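Local coordinates for 5' nucleotidase family protein (Staphylococcus aureus subsp. aureus, PDB 4Q7F), which belongs to the 5'-nucleotidase family, pairing a calcineurin-like metallophosphoesterase domain that holds manganese and magnesium with a C-terminal domain that contributes to the pocket of the bound 3D1, at residues A[338-349]-A[515-525]; A[358-366]-A[431-440]. All coordinates share one frame; numbering follows the deposited sequence.

Contact 1 (A[338-349]-A[515-525]); sequences VAPHPFTNFMNY and MRIPQVVDFKV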
loop_
_atom_site.group_PDB
_atom_site.type_symbol
_atom_site.label_atom_id
_atom_site.label_comp_id
_atom_site.label_asym_id
_atom_site.label_seq_id
_atom_site.Cartn_x
_atom_site.Cartn_y
_atom_site.Cartn_z
ATOM N N VAL A 338 15.291 10.952 13.243
ATOM C CA VAL A 338 15.683 12.251 13.862
ATOM C C VAL A 338 17.114 12.664 13.626
ATOM O O VAL A 338 17.481 13.818 13.889
ATOM C CB VAL A 338 15.567 12.310 15.414
ATOM C CG1 VAL A 338 14.335 13.061 15.884
ATOM C CG2 VAL A 338 15.788 10.952 16.064
ATOM N N ALA A 339 17.945 11.731 13.202
ATOM C CA ALA A 339 19.349 12.043 12.994
ATOM C C ALA A 339 19.944 11.053 12.015
ATOM O O ALA A 339 19.336 9.990 11.732
ATOM C CB ALA A 339 20.105 11.992 14.331
ATOM N N PRO A 340 21.114 11.395 11.470
ATOM C CA PRO A 340 21.762 10.497 10.538
ATOM C C PRO A 340 22.031 9.140 11.161
ATOM O O PRO A 340 22.278 9.043 12.375
ATOM C CB PRO A 340 23.103 11.186 10.251
ATOM C CG PRO A 340 22.881 12.634 10.545
ATOM C CD PRO A 340 21.836 12.682 11.620
ATOM N N HIS A 341 22.001 8.118 10.327
ATOM C CA HIS A 341 22.279 6.768 10.745
ATOM C C HIS A 341 23.144 6.141 9.643
ATOM O O HIS A 341 22.945 6.438 8.462
ATOM C CB HIS A 341 20.957 6.005 10.913
ATOM C CG HIS A 341 21.122 4.653 11.522
ATOM N ND1 HIS A 341 21.487 3.555 10.781
ATOM C CD2 HIS A 341 21.033 4.229 12.809
ATOM C CE1 HIS A 341 21.593 2.504 11.575
ATOM N NE2 HIS A 341 21.310 2.884 12.809
ATOM N N PRO A 342 24.102 5.274 10.004
ATOM C CA PRO A 342 24.920 4.679 8.941
ATOM C C PRO A 342 24.126 4.017 7.796
ATOM O O PRO A 342 24.575 4.035 6.646
ATOM C CB PRO A 342 25.767 3.646 9.689
ATOM C CG PRO A 342 25.894 4.212 11.068
ATOM C CD PRO A 342 24.572 4.877 11.345
ATOM N N PHE A 343 22.961 3.450 8.088
ATOM C CA PHE A 343 22.177 2.805 7.048
ATOM C C PHE A 343 21.484 3.819 6.109
ATOM O O PHE A 343 21.426 3.593 4.918
ATOM C CB PHE A 343 21.178 1.800 7.620
ATOM C CG PHE A 343 20.465 1.010 6.555
ATOM C CD1 PHE A 343 21.115 -0.019 5.896
ATOM C CD2 PHE A 343 19.169 1.319 6.186
ATOM C CE1 PHE A 343 20.471 -0.743 4.902
ATOM C CE2 PHE A 343 18.526 0.608 5.187
ATOM C CZ PHE A 343 19.184 -0.421 4.541
ATOM N N THR A 344 20.962 4.924 6.633
ATOM C CA THR A 344 20.353 5.946 5.764
ATOM C C THR A 344 21.449 6.641 4.945
ATOM O O THR A 344 21.247 7.007 3.766
ATOM C CB THR A 344 19.527 6.975 6.546
ATOM O OG1 THR A 344 20.348 7.635 7.523
ATOM C CG2 THR A 344 18.383 6.288 7.216
ATOM N N ASN A 345 22.610 6.813 5.569
ATOM C CA ASN A 345 23.755 7.379 4.900
ATOM C C ASN A 345 24.142 6.481 3.736
ATOM O O ASN A 345 24.378 6.953 2.638
ATOM C CB ASN A 345 24.933 7.494 5.829
ATOM C CG ASN A 345 26.093 8.171 5.169
ATOM O OD1 ASN A 345 26.006 9.346 4.812
ATOM N ND2 ASN A 345 27.185 7.440 4.986
ATOM N N PHE A 346 24.169 5.179 3.997
ATOM C CA PHE A 346 24.478 4.191 2.981
ATOM C C PHE A 346 23.507 4.224 1.802
ATOM O O PHE A 346 23.941 4.190 0.658
ATOM C CB PHE A 346 24.492 2.803 3.603
ATOM C CG PHE A 346 24.252 1.695 2.628
ATOM C CD1 PHE A 346 25.237 1.293 1.756
ATOM C CD2 PHE A 346 23.034 1.048 2.598
ATOM C CE1 PHE A 346 25.005 0.268 0.858
ATOM C CE2 PHE A 346 22.796 0.017 1.710
ATOM C CZ PHE A 346 23.788 -0.375 0.836
HETATM N N MSE A 347 22.202 4.255 2.080
HETATM C CA MSE A 347 21.199 4.245 1.018
HETATM C C MSE A 347 21.343 5.480 0.179
HETATM O O MSE A 347 21.374 5.395 -1.039
HETATM C CB MSE A 347 19.771 4.125 1.556
HETATM C CG MSE A 347 19.482 2.704 2.069
HETATM SE SE MSE A 347 17.543 2.444 2.280
HETATM C CE MSE A 347 17.262 3.660 3.807
ATOM N N ASN A 348 21.411 6.643 0.818
ATOM C CA ASN A 348 21.594 7.891 0.080
ATOM C C ASN A 348 22.893 7.922 -0.746
ATOM O O ASN A 348 22.893 8.392 -1.877
ATOM C CB ASN A 348 21.482 9.092 1.011
ATOM C CG ASN A 348 20.039 9.502 1.243
ATOM O OD1 ASN A 348 19.341 9.917 0.304
ATOM N ND2 ASN A 348 19.590 9.429 2.485
ATOM N N TYR A 349 23.977 7.380 -0.196
ATOM C CA TYR A 349 25.217 7.319 -0.918
ATOM C C TYR A 349 25.057 6.460 -2.173
ATOM O O TYR A 349 25.513 6.853 -3.247
ATOM C CB TYR A 349 26.368 6.812 -0.057
ATOM C CG TYR A 349 27.669 6.801 -0.840
ATOM C CD1 TYR A 349 28.320 7.989 -1.153
ATOM C CD2 TYR A 349 28.225 5.611 -1.297
ATOM C CE1 TYR A 349 29.490 7.990 -1.886
ATOM C CE2 TYR A 349 29.399 5.605 -2.030
ATOM C CZ TYR A 349 30.028 6.795 -2.313
ATOM O OH TYR A 349 31.190 6.796 -3.041
HETATM N N MSE A 515 33.518 -1.138 1.278
HETATM C CA MSE A 515 32.425 -0.375 1.884
HETATM C C MSE A 515 32.893 0.824 2.658
HETATM O O MSE A 515 32.536 1.001 3.825
HETATM C CB MSE A 515 31.605 -1.285 2.804
HETATM C CG MSE A 515 30.871 -2.372 2.025
HETATM SE SE MSE A 515 29.402 -1.604 0.940
HETATM C CE MSE A 515 28.347 -0.791 2.397
ATOM N N ARG A 516 33.709 1.654 2.019
ATOM C CA ARG A 516 34.171 2.886 2.640
ATOM C C ARG A 516 33.180 3.948 2.181
ATOM O O ARG A 516 33.334 4.535 1.113
ATOM C CB ARG A 516 35.593 3.213 2.206
ATOM C CG ARG A 516 36.583 2.099 2.513
ATOM C CD ARG A 516 38.014 2.568 2.326
ATOM N NE ARG A 516 38.329 3.661 3.247
ATOM C CZ ARG A 516 39.493 4.306 3.291
ATOM N NH1 ARG A 516 39.668 5.290 4.167
ATOM N NH2 ARG A 516 40.478 3.978 2.466
ATOM N N ILE A 517 32.152 4.173 2.993
ATOM C CA ILE A 517 31.067 5.090 2.643
ATOM C C ILE A 517 31.306 6.505 3.169
ATOM O O ILE A 517 31.473 6.690 4.367
ATOM C CB ILE A 517 29.717 4.581 3.212
ATOM C CG1 ILE A 517 29.526 3.075 2.940
ATOM C CG2 ILE A 517 28.555 5.392 2.657
ATOM C CD1 ILE A 517 29.697 2.666 1.491
ATOM N N PRO A 518 31.341 7.509 2.275
ATOM C CA PRO A 518 31.517 8.877 2.771
ATOM C C PRO A 518 30.251 9.380 3.454
ATOM O O PRO A 518 29.160 8.844 3.209
ATOM C CB PRO A 518 31.811 9.688 1.505
ATOM C CG PRO A 518 31.327 8.873 0.381
ATOM C CD PRO A 518 31.456 7.436 0.809
ATOM N N GLN A 519 30.386 10.403 4.291
ATOM C CA GLN A 519 29.240 10.931 5.002
ATOM C C GLN A 519 28.483 11.933 4.131
ATOM O O GLN A 519 28.916 13.067 3.951
ATOM C CB GLN A 519 29.651 11.575 6.333
ATOM C CG GLN A 519 28.464 11.793 7.277
ATOM C CD GLN A 519 27.817 10.476 7.725
ATOM O OE1 GLN A 519 28.503 9.457 7.917
ATOM N NE2 GLN A 519 26.495 10.494 7.907
ATOM N N VAL A 520 27.353 11.497 3.598
ATOM C CA VAL A 520 26.509 12.340 2.746
ATOM C C VAL A 520 25.230 12.815 3.449
ATOM O O VAL A 520 24.583 13.751 2.983
ATOM C CB VAL A 520 26.154 11.635 1.424
ATOM C CG1 VAL A 520 27.426 11.347 0.635
ATOM C CG2 VAL A 520 25.350 10.357 1.671
ATOM N N VAL A 521 24.898 12.189 4.579
ATOM C CA VAL A 521 23.720 12.558 5.384
ATOM C C VAL A 521 24.253 13.289 6.597
ATOM O O VAL A 521 25.044 12.749 7.377
ATOM C CB VAL A 521 22.862 11.347 5.782
ATOM C CG1 VAL A 521 21.643 11.786 6.589
ATOM C CG2 VAL A 521 22.398 10.601 4.547
ATOM N N ASP A 522 23.828 14.534 6.725
ATOM C CA ASP A 522 24.287 15.381 7.772
ATOM C C ASP A 522 23.179 16.392 8.047
ATOM O O ASP A 522 23.013 17.357 7.303
ATOM C CB ASP A 522 25.560 16.058 7.282
ATOM C CG ASP A 522 26.141 17.021 8.285
ATOM O OD1 ASP A 522 25.647 17.076 9.414
ATOM O OD2 ASP A 522 27.099 17.712 7.922
ATOM N N PHE A 523 22.399 16.141 9.094
ATOM C CA PHE A 523 21.278 17.008 9.445
ATOM C C PHE A 523 21.004 16.915 10.931
ATOM O O PHE A 523 21.526 16.040 11.606
ATOM C CB PHE A 523 20.016 16.639 8.656
ATOM C CG PHE A 523 19.408 15.315 9.038
ATOM C CD1 PHE A 523 19.922 14.123 8.547
ATOM C CD2 PHE A 523 18.294 15.263 9.881
ATOM C CE1 PHE A 523 19.347 12.902 8.895
ATOM C CE2 PHE A 523 17.716 14.052 10.237
ATOM C CZ PHE A 523 18.245 12.870 9.747
ATOM N N LYS A 524 20.168 17.814 11.419
ATOM C CA LYS A 524 19.848 17.892 12.828
ATOM C C LYS A 524 18.406 18.221 12.964
ATOM O O LYS A 524 17.875 19.010 12.174
ATOM C CB LYS A 524 20.602 19.063 13.488
ATOM C CG LYS A 524 22.077 19.085 13.231
ATOM C CD LYS A 524 22.694 20.355 13.799
ATOM C CE LYS A 524 24.096 20.533 13.289
ATOM N NZ LYS A 524 24.669 21.823 13.786
ATOM N N VAL A 525 17.774 17.646 13.983
ATOM C CA VAL A 525 16.369 17.911 14.266
ATOM C C VAL A 525 16.264 18.271 15.715
ATOM O O VAL A 525 16.770 17.561 16.560
ATOM C CB VAL A 525 15.491 16.697 13.978
ATOM C CG1 VAL A 525 14.028 17.032 14.251
ATOM C CG2 VAL A 525 15.686 16.295 12.540
HETATM O O HOH W 1 18.986 15.377 15.119
#
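Asn345 lays its side-chain amide flat against that of Gln519, the two planes stacked only 13° apart, and from there it grips the backbone of 515-525 at three points. OD1 takes two bonds, both in its carbonyl plane: Val520 N lies 2.8 Å from Asn345 OD1 and Val521 N 3.1 Å from it. On the other branch Asn345 ND2 gives a fairly straight bond to Pro518 O (3.0 Å, 162°), meeting that oxygen from above its carbonyl plane. Gln519 is held flat in turn by its own loop, through a nearly linear bond of 2.7 Å from its NE2 to Val521 O. Tyr349, one helical turn further on, sends its ring out with CG anti to the backbone N (chi1 -178°); Pro518 CD covers one face, though the pair is modelled too close for its spacing to be trusted, while Val520 CG1 sits at the edge. Before the helix, Pro340 slides over the Phe523 ring, its CD 4.0 Å from the centroid, and Tyr442 also meets that ring, nearly parallel. A water bridges Val338 O and Val525 N at the end of the contact. Helix 342-355 of the C-terminal domain is thus joined to the loop leading into strand 522-526. With the side-chain amide of one asparagine meeting three backbone groups, directional bonds help fix the path of residues 518-521, and proline-aromatic packing on Tyr349 and Phe523 accompanies them.

Contact 2 (A[358-366]-A[431-440]); sequences DVACTALFD and HFNYDIYGGV. With 3D1 ((2R,3S,5R)-5-(6-amino-9H-purin-9-yl)-tetrahydro-2-(hydroxymethyl)furan-3-ol), chain D.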
loop_
_atom_site.group_PDB
_atom_site.type_symbol
_atom_site.label_atom_id
_atom_site.label_comp_id
_atom_site.label_asym_id
_atom_site.label_seq_id
_atom_site.Cartn_x
_atom_site.Cartn_y
_atom_site.Cartn_z
ATOM N N ASP A 358 22.964 16.125 -7.364
ATOM C CA ASP A 358 23.506 16.919 -6.267
ATOM C C ASP A 358 22.958 16.421 -4.938
ATOM O O ASP A 358 23.647 16.467 -3.917
ATOM C CB ASP A 358 23.096 18.393 -6.377
ATOM C CG ASP A 358 23.506 19.033 -7.696
ATOM O OD1 ASP A 358 24.633 18.780 -8.191
ATOM O OD2 ASP A 358 22.683 19.809 -8.233
ATOM N N VAL A 359 21.699 15.960 -4.962
ATOM C CA VAL A 359 21.001 15.559 -3.776
ATOM C C VAL A 359 20.222 14.267 -4.059
ATOM O O VAL A 359 19.864 13.979 -5.211
ATOM C CB VAL A 359 20.026 16.674 -3.340
ATOM C CG1 VAL A 359 19.212 16.275 -2.119
ATOM C CG2 VAL A 359 20.802 17.972 -3.074
ATOM N N ALA A 360 20.054 13.474 -3.019
ATOM C CA ALA A 360 19.251 12.250 -3.096
ATOM C C ALA A 360 18.404 12.162 -1.835
ATOM O O ALA A 360 18.641 12.895 -0.867
ATOM C CB ALA A 360 20.128 11.031 -3.243
ATOM N N CYS A 361 17.393 11.300 -1.854
ATOM C CA CYS A 361 16.583 11.089 -0.683
ATOM C C CYS A 361 15.900 9.742 -0.759
ATOM O O CYS A 361 15.756 9.179 -1.846
ATOM C CB CYS A 361 15.543 12.172 -0.510
ATOM S SG CYS A 361 14.230 12.155 -1.752
ATOM N N THR A 362 15.576 9.222 0.421
ATOM C CA THR A 362 14.796 7.978 0.570
ATOM C C THR A 362 14.074 7.969 1.898
ATOM O O THR A 362 14.512 8.589 2.877
ATOM C CB THR A 362 15.642 6.716 0.443
ATOM O OG1 THR A 362 14.779 5.559 0.423
ATOM C CG2 THR A 362 16.649 6.620 1.570
ATOM N N ALA A 363 12.937 7.288 1.918
ATOM C CA ALA A 363 12.186 7.120 3.139
ATOM C C ALA A 363 12.804 5.928 3.846
ATOM O O ALA A 363 13.577 5.178 3.238
ATOM C CB ALA A 363 10.720 6.856 2.832
ATOM N N LEU A 364 12.557 5.814 5.147
ATOM C CA LEU A 364 12.939 4.617 5.884
ATOM C C LEU A 364 11.618 3.828 5.961
ATOM O O LEU A 364 10.655 4.248 6.632
ATOM C CB LEU A 364 13.453 4.934 7.278
ATOM C CG LEU A 364 13.874 3.694 8.076
ATOM C CD1 LEU A 364 15.109 3.052 7.461
ATOM C CD2 LEU A 364 14.124 4.077 9.518
ATOM N N PHE A 365 11.554 2.716 5.253
ATOM C CA PHE A 365 10.318 1.916 5.232
ATOM C C PHE A 365 10.057 1.138 6.556
ATOM O O PHE A 365 10.970 0.855 7.327
ATOM C CB PHE A 365 10.264 1.048 3.964
ATOM C CG PHE A 365 10.320 1.859 2.687
ATOM C CD1 PHE A 365 9.248 2.670 2.316
ATOM C CD2 PHE A 365 11.437 1.821 1.859
ATOM C CE1 PHE A 365 9.288 3.422 1.148
ATOM C CE2 PHE A 365 11.484 2.585 0.689
ATOM C CZ PHE A 365 10.411 3.385 0.335
ATOM N N ASP A 366 8.798 0.816 6.813
ATOM C CA ASP A 366 8.419 0.176 8.085
ATOM C C ASP A 366 9.160 -1.102 8.433
ATOM O O ASP A 366 9.449 -1.351 9.589
ATOM C CB ASP A 366 6.906 0.002 8.150
ATOM C CG ASP A 366 6.196 1.334 8.324
ATOM O OD1 ASP A 366 6.619 2.114 9.213
ATOM O OD2 ASP A 366 5.237 1.609 7.581
ATOM N N HIS A 431 4.902 6.614 7.999
ATOM C CA HIS A 431 6.324 6.908 8.204
ATOM C C HIS A 431 7.076 6.935 6.882
ATOM O O HIS A 431 8.113 7.596 6.757
ATOM C CB HIS A 431 6.995 5.890 9.132
ATOM C CG HIS A 431 6.311 5.720 10.449
ATOM N ND1 HIS A 431 6.446 6.623 11.482
ATOM C CD2 HIS A 431 5.494 4.741 10.909
ATOM C CE1 HIS A 431 5.733 6.213 12.515
ATOM N NE2 HIS A 431 5.147 5.074 12.191
ATOM N N PHE A 432 6.558 6.188 5.920
ATOM C CA PHE A 432 7.137 6.128 4.596
ATOM C C PHE A 432 7.025 7.460 3.825
ATOM O O PHE A 432 7.530 7.571 2.718
ATOM C CB PHE A 432 6.520 4.984 3.790
ATOM C CG PHE A 432 5.010 4.940 3.818
ATOM C CD1 PHE A 432 4.251 5.912 3.183
ATOM C CD2 PHE A 432 4.346 3.876 4.437
ATOM C CE1 PHE A 432 2.866 5.864 3.199
ATOM C CE2 PHE A 432 2.955 3.812 4.443
ATOM C CZ PHE A 432 2.212 4.809 3.816
ATOM N N ASN A 433 6.363 8.450 4.420
ATOM C CA ASN A 433 6.245 9.768 3.821
ATOM C C ASN A 433 7.255 10.747 4.389
ATOM O O ASN A 433 7.152 11.923 4.123
ATOM C CB ASN A 433 4.824 10.326 3.911
ATOM C CG ASN A 433 3.892 9.696 2.898
ATOM O OD1 ASN A 433 4.332 9.051 1.941
ATOM N ND2 ASN A 433 2.599 9.875 3.099
ATOM N N TYR A 434 8.196 10.251 5.195
ATOM C CA TYR A 434 9.294 11.054 5.705
ATOM C C TYR A 434 10.562 10.697 4.951
ATOM O O TYR A 434 10.945 9.536 4.900
ATOM C CB TYR A 434 9.528 10.803 7.192
ATOM C CG TYR A 434 10.773 11.523 7.720
ATOM C CD1 TYR A 434 10.809 12.898 7.827
ATOM C CD2 TYR A 434 11.886 10.805 8.135
ATOM C CE1 TYR A 434 11.933 13.539 8.298
ATOM C CE2 TYR A 434 13.007 11.432 8.631
ATOM C CZ TYR A 434 13.034 12.799 8.705
ATOM O OH TYR A 434 14.158 13.395 9.235
ATOM N N ASP A 435 11.257 11.690 4.425
ATOM C CA ASP A 435 12.486 11.407 3.667
ATOM C C ASP A 435 13.686 11.934 4.367
ATOM O O ASP A 435 13.638 13.000 5.037
ATOM C CB ASP A 435 12.437 11.994 2.247
ATOM C CG ASP A 435 11.523 11.226 1.302
ATOM O OD1 ASP A 435 11.311 10.018 1.506
ATOM O OD2 ASP A 435 11.055 11.824 0.295
ATOM N N ILE A 436 14.763 11.159 4.228
ATOM C CA ILE A 436 16.077 11.540 4.708
ATOM C C ILE A 436 16.887 11.904 3.465
ATOM O O ILE A 436 16.955 11.133 2.506
ATOM C CB ILE A 436 16.797 10.412 5.482
ATOM C CG1 ILE A 436 16.011 9.990 6.729
ATOM C CG2 ILE A 436 18.197 10.857 5.866
ATOM C CD1 ILE A 436 14.946 8.941 6.499
ATOM N N TYR A 437 17.517 13.079 3.484
ATOM C CA TYR A 437 18.243 13.577 2.323
ATOM C C TYR A 437 19.751 13.470 2.438
ATOM O O TYR A 437 20.324 13.593 3.513
ATOM C CB TYR A 437 17.885 15.059 2.074
ATOM C CG TYR A 437 16.411 15.290 1.828
ATOM C CD1 TYR A 437 15.507 15.319 2.882
ATOM C CD2 TYR A 437 15.930 15.533 0.536
ATOM C CE1 TYR A 437 14.153 15.534 2.664
ATOM C CE2 TYR A 437 14.580 15.731 0.307
ATOM C CZ TYR A 437 13.704 15.730 1.371
ATOM O OH TYR A 437 12.396 15.953 1.133
ATOM N N GLY A 438 20.381 13.250 1.300
ATOM C CA GLY A 438 21.838 13.180 1.203
ATOM C C GLY A 438 22.367 14.192 0.200
ATOM O O GLY A 438 21.716 14.508 -0.824
ATOM N N GLY A 439 23.558 14.716 0.479
ATOM C CA GLY A 439 24.158 15.671 -0.408
ATOM C C GLY A 439 23.843 17.080 0.013
ATOM O O GLY A 439 24.471 18.012 -0.470
ATOM N N VAL A 440 22.871 17.226 0.916
ATOM C CA VAL A 440 22.481 18.516 1.436
ATOM C C VAL A 440 22.398 18.391 2.949
ATOM O O VAL A 440 21.850 17.416 3.456
ATOM C CB VAL A 440 21.125 19.002 0.856
ATOM C CG1 VAL A 440 20.001 18.025 1.127
ATOM C CG2 VAL A 440 20.741 20.365 1.389
HETATM O "O5'" 3D1 D . -1.500 5.829 -0.212
HETATM C "C5'" 3D1 D . -0.187 5.451 -0.615
HETATM C "C4'" 3D1 D . -0.164 4.003 -1.074
HETATM O "O4'" 3D1 D . 1.093 3.798 -1.702
HETATM C "C1'" 3D1 D . 1.927 2.915 -0.945
HETATM N N9 3D1 D . 3.316 3.449 -0.925
HETATM C C4 3D1 D . 4.174 3.198 -1.904
HETATM N N3 3D1 D . 4.095 2.491 -3.055
HETATM C C2 3D1 D . 5.157 2.409 -3.878
HETATM N N1 3D1 D . 6.341 3.027 -3.619
HETATM C C6 3D1 D . 6.548 3.765 -2.504
HETATM N N6 3D1 D . 7.748 4.369 -2.285
HETATM C C5 3D1 D . 5.419 3.905 -1.560
HETATM N N7 3D1 D . 5.195 4.516 -0.378
HETATM C C8 3D1 D . 3.918 4.248 -0.004
HETATM C "C2'" 3D1 D . 1.250 2.729 0.406
HETATM C "C3'" 3D1 D . -0.204 2.956 0.032
HETATM O "O3'" 3D1 D . -0.742 1.718 -0.479
HETATM O O HOH W 2 26.073 17.384 -3.051
HETATM O O HOH W 3 10.950 7.248 6.682
HETATM O O HOH W 4 4.077 3.892 8.027
#
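His431 turns its ring almost perpendicular to the carboxylate of Asp366, whose OD1 comes within 3.3 Å of His431 CD2, while His431 ND1 bonds to Tyr410; a water joins Asp366 OD2 to His431 N. Phe432 follows. Its CB packs on Phe365, 3.9 Å from Phe365 CD1, and chi1 of 49°, with CG between the backbone N and the carbonyl carbon, brings one ring face against the ligand, Phe432 CD1 lying 3.6 Å from C8 of 3D1. Both phenylalanines belong to the ligand pocket, Phe365 approaching the ligand's N6. Leu364 N donates to a water that also lies near Tyr434 O and His431 O, and the Tyr434 ring stacks on Tyr410. Asp435 faces Ala363 and the sulfur of Cys361, but its carboxylate is engaged elsewhere, in a salt bridge with Arg478. From here the chains run antiparallel: 435-438 is the edge strand of a five-stranded mixed sheet in the C-terminal domain, and 359-363 lies between it and strand 469-475. Ile436 and Thr362 form a hydrogen-bonded pair, with Ile436 N 2.9 Å from Thr362 O. Tyr437 is set opposite Cys361 in a non-hydrogen-bonded pair; Cys361 CB rests over its ring face, 4.0 Å from the Tyr437 centroid, with SG oblique to the ring, and the hydroxyl bonds to Ser407. Gly438 pairs with Ala360, Gly438 N lying 2.8 Å from Ala360 O. Gly439, at positive phi (94°), passes close to Asp358, with its CA 3.6 Å from Asp358 O, a fit that leaves no room for a side chain. Val440 then meets Val359, CG1 to CG1 at 3.8 Å.

In the fold
Helix 342-355 leads directly into strand 359-363, so contacts 1 and 2 are neighbours in chain as well as in space, their centres about 10 Å apart. Asn348 ties them together: its ND2 reaches Ile436 O at 3.1 Å, while its OD1 packs on Cys361 CA at 3.2 Å. A second tie, a probable backbone hydrogen bond, joins Gly439 N to Val520 O at 2.9 Å. Contact 2 is the one beside the pocket, and its Phe432 side chain stands about 9 Å from the manganese ion. Contact 1 lies further back, the Asn348 side chain being about 13 Å from 3D1.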